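Local coordinates for protein long-chain-fatty-acid--CoA ligase FadD13 (Mycobacterium tuberculosis CDC1551, PDB 5ZRN) that is an AMP-binding enzyme of the ANL clan, with an alpha/beta architecture, that holds 5'-O-{[(1R)-1-hydroxydodecyl]sulfamoyl}adenosine in its pocket, at residues Leu303-Gly308 against Ile357-Tyr362; Val351-Asp356 against Phe378-Ile383; Ala185-Ser190 against Met330-Ala335. All coordinates share one frame; numbering follows the deposited sequence.

Contact 1: residues Leu303-Gly308 against Ile357-Tyr362. With JSA (5'-O-{[(1R)-1-hydroxydodecyl]sulfamoyl}adenosine), chain C.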
loop_
_atom_site.group_PDB
_atom_site.type_symbol
_atom_site.label_atom_id
_atom_site.label_comp_id
_atom_site.label_asym_id
_atom_site.label_seq_id
_atom_site.Cartn_x
_atom_site.Cartn_y
_atom_site.Cartn_z
ATOM N N LEU A 303 -7.698 -3.674 6.354
ATOM C CA LEU A 303 -6.655 -4.405 7.050
ATOM C C LEU A 303 -5.610 -4.792 6.031
ATOM O O LEU A 303 -5.821 -4.640 4.827
ATOM C CB LEU A 303 -7.205 -5.681 7.675
ATOM C CG LEU A 303 -8.273 -5.610 8.761
ATOM C CD1 LEU A 303 -9.601 -5.105 8.189
ATOM C CD2 LEU A 303 -8.442 -7.008 9.343
ATOM N N THR A 304 -4.485 -5.299 6.517
ATOM C CA THR A 304 -3.411 -5.739 5.643
ATOM C C THR A 304 -3.947 -6.936 4.866
ATOM O O THR A 304 -3.711 -7.083 3.674
ATOM C CB THR A 304 -2.196 -6.166 6.469
ATOM O OG1 THR A 304 -1.701 -5.030 7.184
ATOM C CG2 THR A 304 -1.099 -6.706 5.574
ATOM N N GLU A 305 -4.696 -7.772 5.569
ATOM C CA GLU A 305 -5.301 -8.958 4.994
ATOM C C GLU A 305 -6.267 -8.662 3.845
ATOM O O GLU A 305 -6.505 -9.527 3.002
ATOM C CB GLU A 305 -6.035 -9.730 6.084
ATOM C CG GLU A 305 -5.137 -10.423 7.113
ATOM C CD GLU A 305 -4.658 -9.518 8.244
ATOM O OE1 GLU A 305 -4.312 -10.075 9.312
ATOM O OE2 GLU A 305 -4.613 -8.280 8.074
ATOM N N SER A 306 -6.834 -7.455 3.814
ATOM C CA SER A 306 -7.763 -7.083 2.751
ATOM C C SER A 306 -7.078 -6.192 1.724
ATOM O O SER A 306 -7.731 -5.533 0.916
ATOM C CB SER A 306 -8.999 -6.374 3.320
ATOM O OG SER A 306 -8.650 -5.146 3.927
ATOM N N CYS A 307 -5.751 -6.177 1.777
ATOM C CA CYS A 307 -4.934 -5.411 0.848
ATOM C C CYS A 307 -5.267 -3.914 0.826
ATOM O O CYS A 307 -5.129 -3.247 -0.213
ATOM C CB CYS A 307 -5.089 -5.997 -0.558
ATOM S SG CYS A 307 -3.692 -5.699 -1.631
ATOM N N GLY A 308 -5.680 -3.383 1.973
ATOM C CA GLY A 308 -6.022 -1.973 2.037
ATOM C C GLY A 308 -7.451 -1.658 1.598
ATOM O O GLY A 308 -7.851 -0.499 1.595
ATOM N N ILE A 357 -10.108 -9.232 -2.866
ATOM C CA ILE A 357 -8.993 -8.434 -2.368
ATOM C C ILE A 357 -8.292 -9.169 -1.210
ATOM O O ILE A 357 -7.185 -8.806 -0.820
ATOM C CB ILE A 357 -9.472 -7.046 -1.849
ATOM C CG1 ILE A 357 -10.325 -7.221 -0.595
ATOM C CG2 ILE A 357 -10.273 -6.329 -2.922
ATOM C CD1 ILE A 357 -10.795 -5.915 0.029
ATOM N N LEU A 358 -8.937 -10.205 -0.679
ATOM C CA LEU A 358 -8.396 -10.960 0.451
ATOM C C LEU A 358 -7.101 -11.717 0.199
ATOM O O LEU A 358 -6.811 -12.126 -0.925
ATOM C CB LEU A 358 -9.450 -11.940 0.987
ATOM C CG LEU A 358 -10.676 -11.283 1.639
ATOM C CD1 LEU A 358 -11.710 -12.350 2.025
ATOM C CD2 LEU A 358 -10.229 -10.481 2.865
ATOM N N LEU A 359 -6.326 -11.905 1.265
ATOM C CA LEU A 359 -5.067 -12.631 1.170
ATOM C C LEU A 359 -5.287 -14.083 0.779
ATOM O O LEU A 359 -6.363 -14.638 0.974
ATOM C CB LEU A 359 -4.304 -12.600 2.500
ATOM C CG LEU A 359 -4.996 -12.849 3.851
ATOM C CD1 LEU A 359 -6.254 -13.658 3.701
ATOM C CD2 LEU A 359 -4.010 -13.533 4.785
ATOM N N LYS A 360 -4.249 -14.688 0.222
ATOM C CA LYS A 360 -4.289 -16.082 -0.164
ATOM C C LYS A 360 -4.096 -16.921 1.090
ATOM O O LYS A 360 -4.752 -17.936 1.276
ATOM C CB LYS A 360 -3.153 -16.406 -1.138
ATOM C CG LYS A 360 -3.020 -17.906 -1.383
ATOM C CD LYS A 360 -1.676 -18.303 -1.967
ATOM C CE LYS A 360 -1.606 -18.038 -3.446
ATOM N NZ LYS A 360 -0.318 -18.537 -4.003
ATOM N N GLU A 361 -3.190 -16.474 1.955
ATOM C CA GLU A 361 -2.859 -17.199 3.176
ATOM C C GLU A 361 -1.905 -16.374 4.036
ATOM O O GLU A 361 -1.434 -15.306 3.633
ATOM C CB GLU A 361 -2.143 -18.505 2.803
ATOM C CG GLU A 361 -0.881 -18.247 1.967
ATOM C CD GLU A 361 -0.208 -19.504 1.411
ATOM O OE1 GLU A 361 -0.916 -20.392 0.877
ATOM O OE2 GLU A 361 1.042 -19.584 1.487
ATOM N N TYR A 362 -1.629 -16.880 5.231
ATOM C CA TYR A 362 -0.664 -16.248 6.116
ATOM C C TYR A 362 0.605 -17.044 5.821
ATOM O O TYR A 362 0.593 -18.270 5.901
ATOM C CB TYR A 362 -1.064 -16.433 7.581
ATOM C CG TYR A 362 -2.104 -15.451 8.078
ATOM C CD1 TYR A 362 -1.852 -14.079 8.066
ATOM C CD2 TYR A 362 -3.323 -15.894 8.602
ATOM C CE1 TYR A 362 -2.774 -13.174 8.563
ATOM C CE2 TYR A 362 -4.255 -14.995 9.106
ATOM C CZ TYR A 362 -3.971 -13.637 9.082
ATOM O OH TYR A 362 -4.878 -12.729 9.581
HETATM C C4 JSA C . -9.797 0.948 11.931
HETATM C C5 JSA C . -10.061 1.690 10.788
HETATM C C6 JSA C . -11.074 2.639 10.839
HETATM N N9 JSA C . -8.789 0.131 11.645
HETATM C C2 JSA C . -11.480 2.072 13.048
HETATM C C12 JSA C . -11.496 1.801 -1.488
HETATM C C11 JSA C . -10.573 2.683 -0.645
HETATM C C10 JSA C . -10.325 2.054 0.727
HETATM C "C9'" JSA C . -9.401 2.922 1.584
HETATM C "C8'" JSA C . -9.101 2.226 2.913
HETATM C "C7'" JSA C . -8.109 3.016 3.768
HETATM C "C6'" JSA C . -7.731 2.208 5.010
HETATM C "C5'" JSA C . -6.726 2.947 5.896
HETATM C "C4'" JSA C . -6.329 2.074 7.088
HETATM C "C3'" JSA C . -5.614 0.807 6.613
HETATM C "C2'" JSA C . -5.460 -0.214 7.742
HETATM C "C1'" JSA C . -4.762 -1.468 7.213
HETATM O O1 JSA C . -3.384 -1.168 6.974
HETATM N N8 JSA C . -4.867 -2.576 8.174
HETATM S S1 JSA C . -3.917 -2.356 9.481
HETATM O O2P JSA C . -3.316 -0.983 9.441
HETATM O O1P JSA C . -2.827 -3.385 9.478
HETATM O "O5'" JSA C . -4.710 -2.499 10.662
HETATM C C5A JSA C . -6.060 -2.959 10.550
HETATM C C4A JSA C . -6.882 -2.578 11.783
HETATM O "O4'" JSA C . -6.864 -1.159 12.013
HETATM C C3A JSA C . -8.360 -2.911 11.585
HETATM O "O3'" JSA C . -8.563 -4.302 11.847
HETATM C C2A JSA C . -8.924 -2.094 12.744
HETATM O "O2'" JSA C . -8.598 -2.725 13.984
HETATM C C1A JSA C . -8.129 -0.793 12.594
HETATM C C8 JSA C . -8.437 0.342 10.378
HETATM N N7 JSA C . -9.207 1.290 9.850
HETATM N N3 JSA C . -10.523 1.161 13.038
HETATM N N1 JSA C . -11.756 2.800 11.981
HETATM N N6 JSA C . -11.359 3.387 9.776
#
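Glu305 and Leu359 join a loop to the irregular run that leads into the short, weakly bonded strand 361-362: Leu359 N donates to Glu305 O at 3.0 Å, bent at the hydrogen (132°), while the CA of Leu358 adds a C-H...O contact to the same oxygen. Residues 303-305 end the Tyr-x-x-Thr-Glu motif of the ANL enzymes, the stretch following strand 296-302 that lines the ligand pocket. The contact is a worked case of a pocket motif held from behind by a later loop. Glu305 has the largest share. Its chain bends at chi2 (83°), folding the carboxylate back beside its own backbone N with OE1 facing Tyr362, whose OH donates to OE1 at 2.7 Å. The acceptor is the anti lone pair, pointing away from OE2, and the carboxylate stands nearly perpendicular to the ring, with OE1 lying at the ring's edge. Leu359 serves both partners: CD2 covers one face of the Tyr362 ring toward its rim, and CG meets Glu305 CB at 4.0 Å. Lys172 makes a cation-pi contact with the same ring, so the phenol is held through its hydroxyl and its ring alike. On the other flank, Ile357 pushes its CD1 against Ser306 O (3.2 Å) and packs on Ser306 CB, while Cys307 CB rests on Ile357 O. Toward the ligand, Thr304 OG1 lies 3.0 Å from O1P of JSA. The turn itself is braced by Ser306 OG, which is bonded to Gly309 O and receives a nearly straight bond from Leu303 N at 3.0 Å.

Contact 2: residues Val351-Asp356 against Phe378-Ile383. With JSA (5'-O-{[(1R)-1-hydroxydodecyl]sulfamoyl}adenosine), chain C.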
loop_
_atom_site.group_PDB
_atom_site.type_symbol
_atom_site.label_atom_id
_atom_site.label_comp_id
_atom_site.label_asym_id
_atom_site.label_seq_id
_atom_site.Cartn_x
_atom_site.Cartn_y
_atom_site.Cartn_z
ATOM N N VAL A 351 -16.812 -8.362 12.464
ATOM C CA VAL A 351 -16.784 -7.915 11.081
ATOM C C VAL A 351 -16.071 -8.975 10.235
ATOM O O VAL A 351 -14.955 -9.381 10.554
ATOM C CB VAL A 351 -16.021 -6.571 10.958
ATOM C CG1 VAL A 351 -15.886 -6.165 9.506
ATOM C CG2 VAL A 351 -16.754 -5.491 11.732
ATOM N N VAL A 352 -16.743 -9.443 9.187
ATOM C CA VAL A 352 -16.169 -10.421 8.271
ATOM C C VAL A 352 -16.162 -9.801 6.882
ATOM O O VAL A 352 -16.967 -8.918 6.581
ATOM C CB VAL A 352 -16.976 -11.747 8.202
ATOM C CG1 VAL A 352 -16.725 -12.574 9.452
ATOM C CG2 VAL A 352 -18.459 -11.460 8.023
ATOM N N ILE A 353 -15.248 -10.269 6.037
ATOM C CA ILE A 353 -15.115 -9.754 4.687
ATOM C C ILE A 353 -15.049 -10.880 3.655
ATOM O O ILE A 353 -14.419 -11.912 3.888
ATOM C CB ILE A 353 -13.837 -8.909 4.567
ATOM C CG1 ILE A 353 -13.931 -7.701 5.492
ATOM C CG2 ILE A 353 -13.611 -8.501 3.118
ATOM C CD1 ILE A 353 -12.647 -6.933 5.626
ATOM N N LYS A 354 -15.709 -10.679 2.520
ATOM C CA LYS A 354 -15.682 -11.657 1.440
ATOM C C LYS A 354 -15.456 -10.864 0.167
ATOM O O LYS A 354 -16.348 -10.146 -0.292
ATOM C CB LYS A 354 -17.001 -12.416 1.363
ATOM C CG LYS A 354 -16.965 -13.585 0.411
ATOM C CD LYS A 354 -18.310 -14.290 0.352
ATOM C CE LYS A 354 -18.338 -15.305 -0.770
ATOM N NZ LYS A 354 -19.727 -15.757 -1.064
ATOM N N SER A 355 -14.254 -10.981 -0.388
ATOM C CA SER A 355 -13.877 -10.250 -1.591
ATOM C C SER A 355 -12.622 -10.871 -2.195
ATOM O O SER A 355 -11.942 -11.655 -1.538
ATOM C CB SER A 355 -13.614 -8.782 -1.224
ATOM O OG SER A 355 -12.959 -8.068 -2.265
ATOM N N ASP A 356 -12.314 -10.528 -3.441
ATOM C CA ASP A 356 -11.122 -11.060 -4.085
ATOM C C ASP A 356 -9.893 -10.281 -3.648
ATOM O O ASP A 356 -8.765 -10.620 -4.009
ATOM C CB ASP A 356 -11.250 -11.017 -5.610
ATOM C CG ASP A 356 -12.273 -12.010 -6.143
ATOM O OD1 ASP A 356 -12.618 -12.963 -5.412
ATOM O OD2 ASP A 356 -12.721 -11.844 -7.298
ATOM N N PHE A 378 -13.588 -13.944 5.570
ATOM C CA PHE A 378 -12.421 -13.653 6.391
ATOM C C PHE A 378 -12.815 -12.928 7.667
ATOM O O PHE A 378 -13.426 -11.863 7.622
ATOM C CB PHE A 378 -11.435 -12.774 5.632
ATOM C CG PHE A 378 -10.324 -12.246 6.491
ATOM C CD1 PHE A 378 -9.198 -13.017 6.747
ATOM C CD2 PHE A 378 -10.410 -10.976 7.053
ATOM C CE1 PHE A 378 -8.174 -12.529 7.545
ATOM C CE2 PHE A 378 -9.395 -10.479 7.851
ATOM C CZ PHE A 378 -8.276 -11.257 8.096
ATOM N N ARG A 379 -12.438 -13.500 8.803
ATOM C CA ARG A 379 -12.743 -12.915 10.100
ATOM C C ARG A 379 -11.671 -11.888 10.462
ATOM O O ARG A 379 -10.512 -12.232 10.678
ATOM C CB ARG A 379 -12.815 -14.028 11.138
ATOM C CG ARG A 379 -13.844 -15.085 10.767
ATOM C CD ARG A 379 -13.796 -16.280 11.686
ATOM N NE ARG A 379 -13.869 -15.893 13.087
ATOM C CZ ARG A 379 -13.915 -16.755 14.097
ATOM N NH1 ARG A 379 -13.900 -18.060 13.857
ATOM N NH2 ARG A 379 -13.967 -16.311 15.349
ATOM N N THR A 380 -12.070 -10.621 10.523
ATOM C CA THR A 380 -11.147 -9.530 10.819
ATOM C C THR A 380 -10.683 -9.462 12.266
ATOM O O THR A 380 -9.641 -8.873 12.560
ATOM C CB THR A 380 -11.777 -8.177 10.506
ATOM O OG1 THR A 380 -12.836 -7.931 11.437
ATOM C CG2 THR A 380 -12.329 -8.160 9.092
ATOM N N GLY A 381 -11.465 -10.053 13.165
ATOM C CA GLY A 381 -11.121 -10.007 14.570
ATOM C C GLY A 381 -11.628 -8.712 15.182
ATOM O O GLY A 381 -11.347 -8.419 16.346
ATOM N N ASP A 382 -12.371 -7.932 14.396
ATOM C CA ASP A 382 -12.935 -6.665 14.868
ATOM C C ASP A 382 -14.430 -6.778 15.129
ATOM O O ASP A 382 -15.180 -7.314 14.314
ATOM C CB ASP A 382 -12.699 -5.541 13.856
ATOM C CG ASP A 382 -11.250 -5.118 13.782
ATOM O OD1 ASP A 382 -10.623 -4.955 14.850
ATOM O OD2 ASP A 382 -10.743 -4.939 12.657
ATOM N N ILE A 383 -14.855 -6.271 16.280
ATOM C CA ILE A 383 -16.259 -6.296 16.659
ATOM C C ILE A 383 -16.935 -5.047 16.132
ATOM O O ILE A 383 -16.363 -3.958 16.175
ATOM C CB ILE A 383 -16.423 -6.325 18.179
ATOM C CG1 ILE A 383 -15.818 -7.612 18.735
ATOM C CG2 ILE A 383 -17.886 -6.237 18.542
ATOM C CD1 ILE A 383 -16.449 -8.870 18.174
HETATM C C4 JSA C . -9.797 0.948 11.931
HETATM C C5 JSA C . -10.061 1.690 10.788
HETATM C C6 JSA C . -11.074 2.639 10.839
HETATM N N9 JSA C . -8.789 0.131 11.645
HETATM C C2 JSA C . -11.480 2.072 13.048
HETATM C C12 JSA C . -11.496 1.801 -1.488
HETATM C C11 JSA C . -10.573 2.683 -0.645
HETATM C C10 JSA C . -10.325 2.054 0.727
HETATM C "C9'" JSA C . -9.401 2.922 1.584
HETATM C "C8'" JSA C . -9.101 2.226 2.913
HETATM C "C7'" JSA C . -8.109 3.016 3.768
HETATM C "C6'" JSA C . -7.731 2.208 5.010
HETATM C "C5'" JSA C . -6.726 2.947 5.896
HETATM C "C4'" JSA C . -6.329 2.074 7.088
HETATM C "C3'" JSA C . -5.614 0.807 6.613
HETATM C "C2'" JSA C . -5.460 -0.214 7.742
HETATM C "C1'" JSA C . -4.762 -1.468 7.213
HETATM O O1 JSA C . -3.384 -1.168 6.974
HETATM N N8 JSA C . -4.867 -2.576 8.174
HETATM S S1 JSA C . -3.917 -2.356 9.481
HETATM O O2P JSA C . -3.316 -0.983 9.441
HETATM O O1P JSA C . -2.827 -3.385 9.478
HETATM O "O5'" JSA C . -4.710 -2.499 10.662
HETATM C C5A JSA C . -6.060 -2.959 10.550
HETATM C C4A JSA C . -6.882 -2.578 11.783
HETATM O "O4'" JSA C . -6.864 -1.159 12.013
HETATM C C3A JSA C . -8.360 -2.911 11.585
HETATM O "O3'" JSA C . -8.563 -4.302 11.847
HETATM C C2A JSA C . -8.924 -2.094 12.744
HETATM O "O2'" JSA C . -8.598 -2.725 13.984
HETATM C C1A JSA C . -8.129 -0.793 12.594
HETATM C C8 JSA C . -8.437 0.342 10.378
HETATM N N7 JSA C . -9.207 1.290 9.850
HETATM N N3 JSA C . -10.523 1.161 13.038
HETATM N N1 JSA C . -11.756 2.800 11.981
HETATM N N6 JSA C . -11.359 3.387 9.776
#
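With its OG1 set between the backbone N and the carbonyl carbon (chi1 68°), Thr380 turns its hydroxyl back onto Val351 O, and Asp382, whose CG stands opposite its own carbonyl carbon, sends its carboxylate to the ribose of JSA. Val351 O is gripped twice by one residue. Thr380 N approaches it almost head-on at 3.1 Å, whereas Thr380 OG1, at 2.7 Å, comes in well off the carbonyl plane. That hydroxyl oxygen also accepts from Asp382 N at 3.0 Å, an ST turn that fixes the corner at Gly381, where the chain leaves one sheet for another. Past the corner, Val351 N donates to Asp382 O at 2.7 Å, so a single valine binds the chain on both sides of the turn. Before it, strands 350-355 and 377-380 pair antiparallel: Ile353 and Phe378 exchange two backbone bonds, and Val352 faces Arg379 as a non-hydrogen-bonded pair. Val352 CG1 rests on the aliphatic CG of Arg379, whose guanidinium group is engaged by Glu350. On the sheet face of Ile353 and Phe378, the CD1 of Ile353 meets Thr380 CG2 at 3.7 Å, the two side chains lying about perpendicular. Asp382 takes O2' of JSA on OD1 (3.1 Å) and O3' on OD2, the latter modelled so short that its exact length is doubtful. Arg397, through a salt bridge to OD1, and Tyr301, through its hydroxyl at OD2, form a second shell steadying the carboxylate. Backbone and hydroxyl bonds thus shape the corner that presents an acid: this is the Thr-Gly-Asp motif of ANL enzymes, whose aspartate holds the ribose hydroxyls of an adenosine group.

Contact 3: residues Ala185-Ser190 against Met330-Ala335. With JSA (5'-O-{[(1R)-1-hydroxydodecyl]sulfamoyl}adenosine), chain C.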
loop_
_atom_site.group_PDB
_atom_site.type_symbol
_atom_site.label_atom_id
_atom_site.label_comp_id
_atom_site.label_asym_id
_atom_site.label_seq_id
_atom_site.Cartn_x
_atom_site.Cartn_y
_atom_site.Cartn_z
ATOM N N ALA A 185 -6.750 -2.652 -5.978
ATOM C CA ALA A 185 -6.487 -1.405 -6.684
ATOM C C ALA A 185 -7.666 -1.098 -7.603
ATOM O O ALA A 185 -7.983 0.068 -7.873
ATOM C CB ALA A 185 -5.189 -1.519 -7.500
ATOM N N SER A 186 -8.303 -2.163 -8.079
ATOM C CA SER A 186 -9.448 -2.049 -8.968
ATOM C C SER A 186 -10.636 -1.526 -8.153
ATOM O O SER A 186 -11.396 -0.660 -8.604
ATOM C CB SER A 186 -9.764 -3.417 -9.572
ATOM O OG SER A 186 -10.474 -3.274 -10.785
ATOM N N SER A 187 -10.777 -2.055 -6.943
ATOM C CA SER A 187 -11.840 -1.633 -6.047
ATOM C C SER A 187 -11.732 -0.134 -5.740
ATOM O O SER A 187 -12.721 0.593 -5.791
ATOM C CB SER A 187 -11.762 -2.419 -4.745
ATOM O OG SER A 187 -12.707 -1.909 -3.835
ATOM N N TRP A 188 -10.519 0.309 -5.421
ATOM C CA TRP A 188 -10.236 1.706 -5.109
ATOM C C TRP A 188 -10.517 2.624 -6.299
ATOM O O TRP A 188 -11.195 3.641 -6.165
ATOM C CB TRP A 188 -8.767 1.866 -4.707
ATOM C CG TRP A 188 -8.428 1.456 -3.300
ATOM C CD1 TRP A 188 -8.811 0.315 -2.655
ATOM C CD2 TRP A 188 -7.595 2.172 -2.383
ATOM N NE1 TRP A 188 -8.269 0.276 -1.394
ATOM C CE2 TRP A 188 -7.518 1.404 -1.200
ATOM C CE3 TRP A 188 -6.901 3.390 -2.447
ATOM C CZ2 TRP A 188 -6.773 1.814 -0.085
ATOM C CZ3 TRP A 188 -6.159 3.797 -1.338
ATOM C CH2 TRP A 188 -6.103 3.008 -0.173
ATOM N N ALA A 189 -9.977 2.262 -7.460
ATOM C CA ALA A 189 -10.151 3.054 -8.674
ATOM C C ALA A 189 -11.613 3.116 -9.102
ATOM O O ALA A 189 -12.023 4.044 -9.797
ATOM C CB ALA A 189 -9.293 2.474 -9.810
ATOM N N SER A 190 -12.398 2.126 -8.698
ATOM C CA SER A 190 -13.806 2.112 -9.057
ATOM C C SER A 190 -14.667 2.746 -7.975
ATOM O O SER A 190 -15.821 3.083 -8.219
ATOM C CB SER A 190 -14.286 0.679 -9.305
ATOM O OG SER A 190 -13.632 0.098 -10.418
ATOM N N MET A 330 -16.708 -1.156 -3.898
ATOM C CA MET A 330 -16.903 -2.011 -5.063
ATOM C C MET A 330 -16.091 -3.310 -4.944
ATOM O O MET A 330 -14.986 -3.317 -4.390
ATOM C CB MET A 330 -16.493 -1.274 -6.344
ATOM C CG MET A 330 -17.388 -0.104 -6.730
ATOM S SD MET A 330 -19.151 -0.555 -6.805
ATOM C CE MET A 330 -19.202 -1.725 -8.224
ATOM N N PHE A 331 -16.656 -4.410 -5.437
ATOM C CA PHE A 331 -15.955 -5.694 -5.439
ATOM C C PHE A 331 -15.726 -6.309 -4.067
ATOM O O PHE A 331 -14.912 -7.216 -3.914
ATOM C CB PHE A 331 -14.604 -5.524 -6.133
ATOM C CG PHE A 331 -14.699 -4.874 -7.474
ATOM C CD1 PHE A 331 -13.697 -4.021 -7.915
ATOM C CD2 PHE A 331 -15.797 -5.107 -8.297
ATOM C CE1 PHE A 331 -13.785 -3.401 -9.159
ATOM C CE2 PHE A 331 -15.899 -4.491 -9.548
ATOM C CZ PHE A 331 -14.889 -3.635 -9.979
ATOM N N THR A 332 -16.438 -5.832 -3.063
ATOM C CA THR A 332 -16.235 -6.386 -1.741
ATOM C C THR A 332 -17.492 -6.370 -0.875
ATOM O O THR A 332 -18.271 -5.414 -0.882
ATOM C CB THR A 332 -15.035 -5.669 -1.036
ATOM O OG1 THR A 332 -15.262 -5.587 0.374
ATOM C CG2 THR A 332 -14.825 -4.292 -1.606
ATOM N N ASP A 333 -17.691 -7.469 -0.156
ATOM C CA ASP A 333 -18.837 -7.633 0.719
ATOM C C ASP A 333 -18.379 -7.663 2.168
ATOM O O ASP A 333 -17.349 -8.264 2.496
ATOM C CB ASP A 333 -19.567 -8.935 0.381
ATOM C CG ASP A 333 -20.320 -8.856 -0.926
ATOM O OD1 ASP A 333 -20.640 -9.921 -1.488
ATOM O OD2 ASP A 333 -20.604 -7.732 -1.391
ATOM N N VAL A 334 -19.153 -7.016 3.030
ATOM C CA VAL A 334 -18.844 -6.956 4.451
ATOM C C VAL A 334 -20.091 -7.291 5.270
ATOM O O VAL A 334 -21.192 -6.863 4.933
ATOM C CB VAL A 334 -18.340 -5.541 4.835
ATOM C CG1 VAL A 334 -18.022 -5.485 6.312
ATOM C CG2 VAL A 334 -17.115 -5.192 4.020
ATOM N N ALA A 335 -19.918 -8.058 6.343
ATOM C CA ALA A 335 -21.039 -8.436 7.197
ATOM C C ALA A 335 -20.549 -8.670 8.624
ATOM O O ALA A 335 -19.445 -8.246 8.975
ATOM C CB ALA A 335 -21.701 -9.691 6.649
HETATM C C4 JSA C . -9.797 0.948 11.931
HETATM C C5 JSA C . -10.061 1.690 10.788
HETATM C C6 JSA C . -11.074 2.639 10.839
HETATM N N9 JSA C . -8.789 0.131 11.645
HETATM C C2 JSA C . -11.480 2.072 13.048
HETATM C C12 JSA C . -11.496 1.801 -1.488
HETATM C C11 JSA C . -10.573 2.683 -0.645
HETATM C C10 JSA C . -10.325 2.054 0.727
HETATM C "C9'" JSA C . -9.401 2.922 1.584
HETATM C "C8'" JSA C . -9.101 2.226 2.913
HETATM C "C7'" JSA C . -8.109 3.016 3.768
HETATM C "C6'" JSA C . -7.731 2.208 5.010
HETATM C "C5'" JSA C . -6.726 2.947 5.896
HETATM C "C4'" JSA C . -6.329 2.074 7.088
HETATM C "C3'" JSA C . -5.614 0.807 6.613
HETATM C "C2'" JSA C . -5.460 -0.214 7.742
HETATM C "C1'" JSA C . -4.762 -1.468 7.213
HETATM O O1 JSA C . -3.384 -1.168 6.974
HETATM N N8 JSA C . -4.867 -2.576 8.174
HETATM S S1 JSA C . -3.917 -2.356 9.481
HETATM O O2P JSA C . -3.316 -0.983 9.441
HETATM O O1P JSA C . -2.827 -3.385 9.478
HETATM O "O5'" JSA C . -4.710 -2.499 10.662
HETATM C C5A JSA C . -6.060 -2.959 10.550
HETATM C C4A JSA C . -6.882 -2.578 11.783
HETATM O "O4'" JSA C . -6.864 -1.159 12.013
HETATM C C3A JSA C . -8.360 -2.911 11.585
HETATM O "O3'" JSA C . -8.563 -4.302 11.847
HETATM C C2A JSA C . -8.924 -2.094 12.744
HETATM O "O2'" JSA C . -8.598 -2.725 13.984
HETATM C C1A JSA C . -8.129 -0.793 12.594
HETATM C C8 JSA C . -8.437 0.342 10.378
HETATM N N7 JSA C . -9.207 1.290 9.850
HETATM N N3 JSA C . -10.523 1.161 13.038
HETATM N N1 JSA C . -11.756 2.800 11.981
HETATM N N6 JSA C . -11.359 3.387 9.776
#
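Ser187 donates from OG to Met330 O at 2.7 Å, the sole hydrogen bond between helix segment 185-190 and segment 330-335. The hydroxyl reaches that carbonyl because OG extends opposite the helical backbone N (chi1 174°), and it arrives only slightly tilted from the carbonyl plane. Next to this bond the Phe331 ring meets the helix with its CD1-CE1 side: CD1 lies 3.6 Å from Ser187 CA, and CE1 is 3.7 Å from Ser186 OG. Ser186 C and Ser187 N lie at the ring's edge in its plane, while Met330 CB lies over the centre of one ring face. Ser190 lies at the margin; its OG approaches Phe331 CE1 obliquely, and its CB touches Met330 CG at 4.1 Å. That hydroxyl is turned back to Ser186 O at 3.0 Å, an oxygen that also accepts the helical bond from Ser190 N, the two donors arriving from opposite faces of the carbonyl plane. One step out, Thr191 OG1 ties Met330 N and Ser187 O together. Ser355 OG, bonded to Phe331 O, fastens this loop to strand 350-355. On a different side of the same helix, Trp188 lays one indole face against the alkyl chain of JSA, with C11 3.3 Å above the ring plane. NE1 of that indole makes a weak bond to Gly308 O. Helix 178-191 therefore meets the loop that leads into strand 332-337 through serines and an aromatic ring, and lays a tryptophan against the alkyl tail of the ligand in the pocket of this AMP-binding enzyme.

Followed from the N terminus, helix 178-191 comes first, and contact 3 closes a long loop when the chain returns to it in the loop leading into strand 332-337. Contact 1 opens within that loop, at 303-308, and closes beyond it at 357-362, so the two cross. Contact 2 starts at 351-356, before contact 1 has closed, and ends at 378-383; these two cross as well, whereas contacts 3 and 2 run in series. Neighbouring strands 332-337 and 350-355 join contacts 3 and 2 in one sheet, and Phe378 packs on Glu305 and Leu358 of contact 1. Together they tie helix, motif loop and C-terminal strands around JSA.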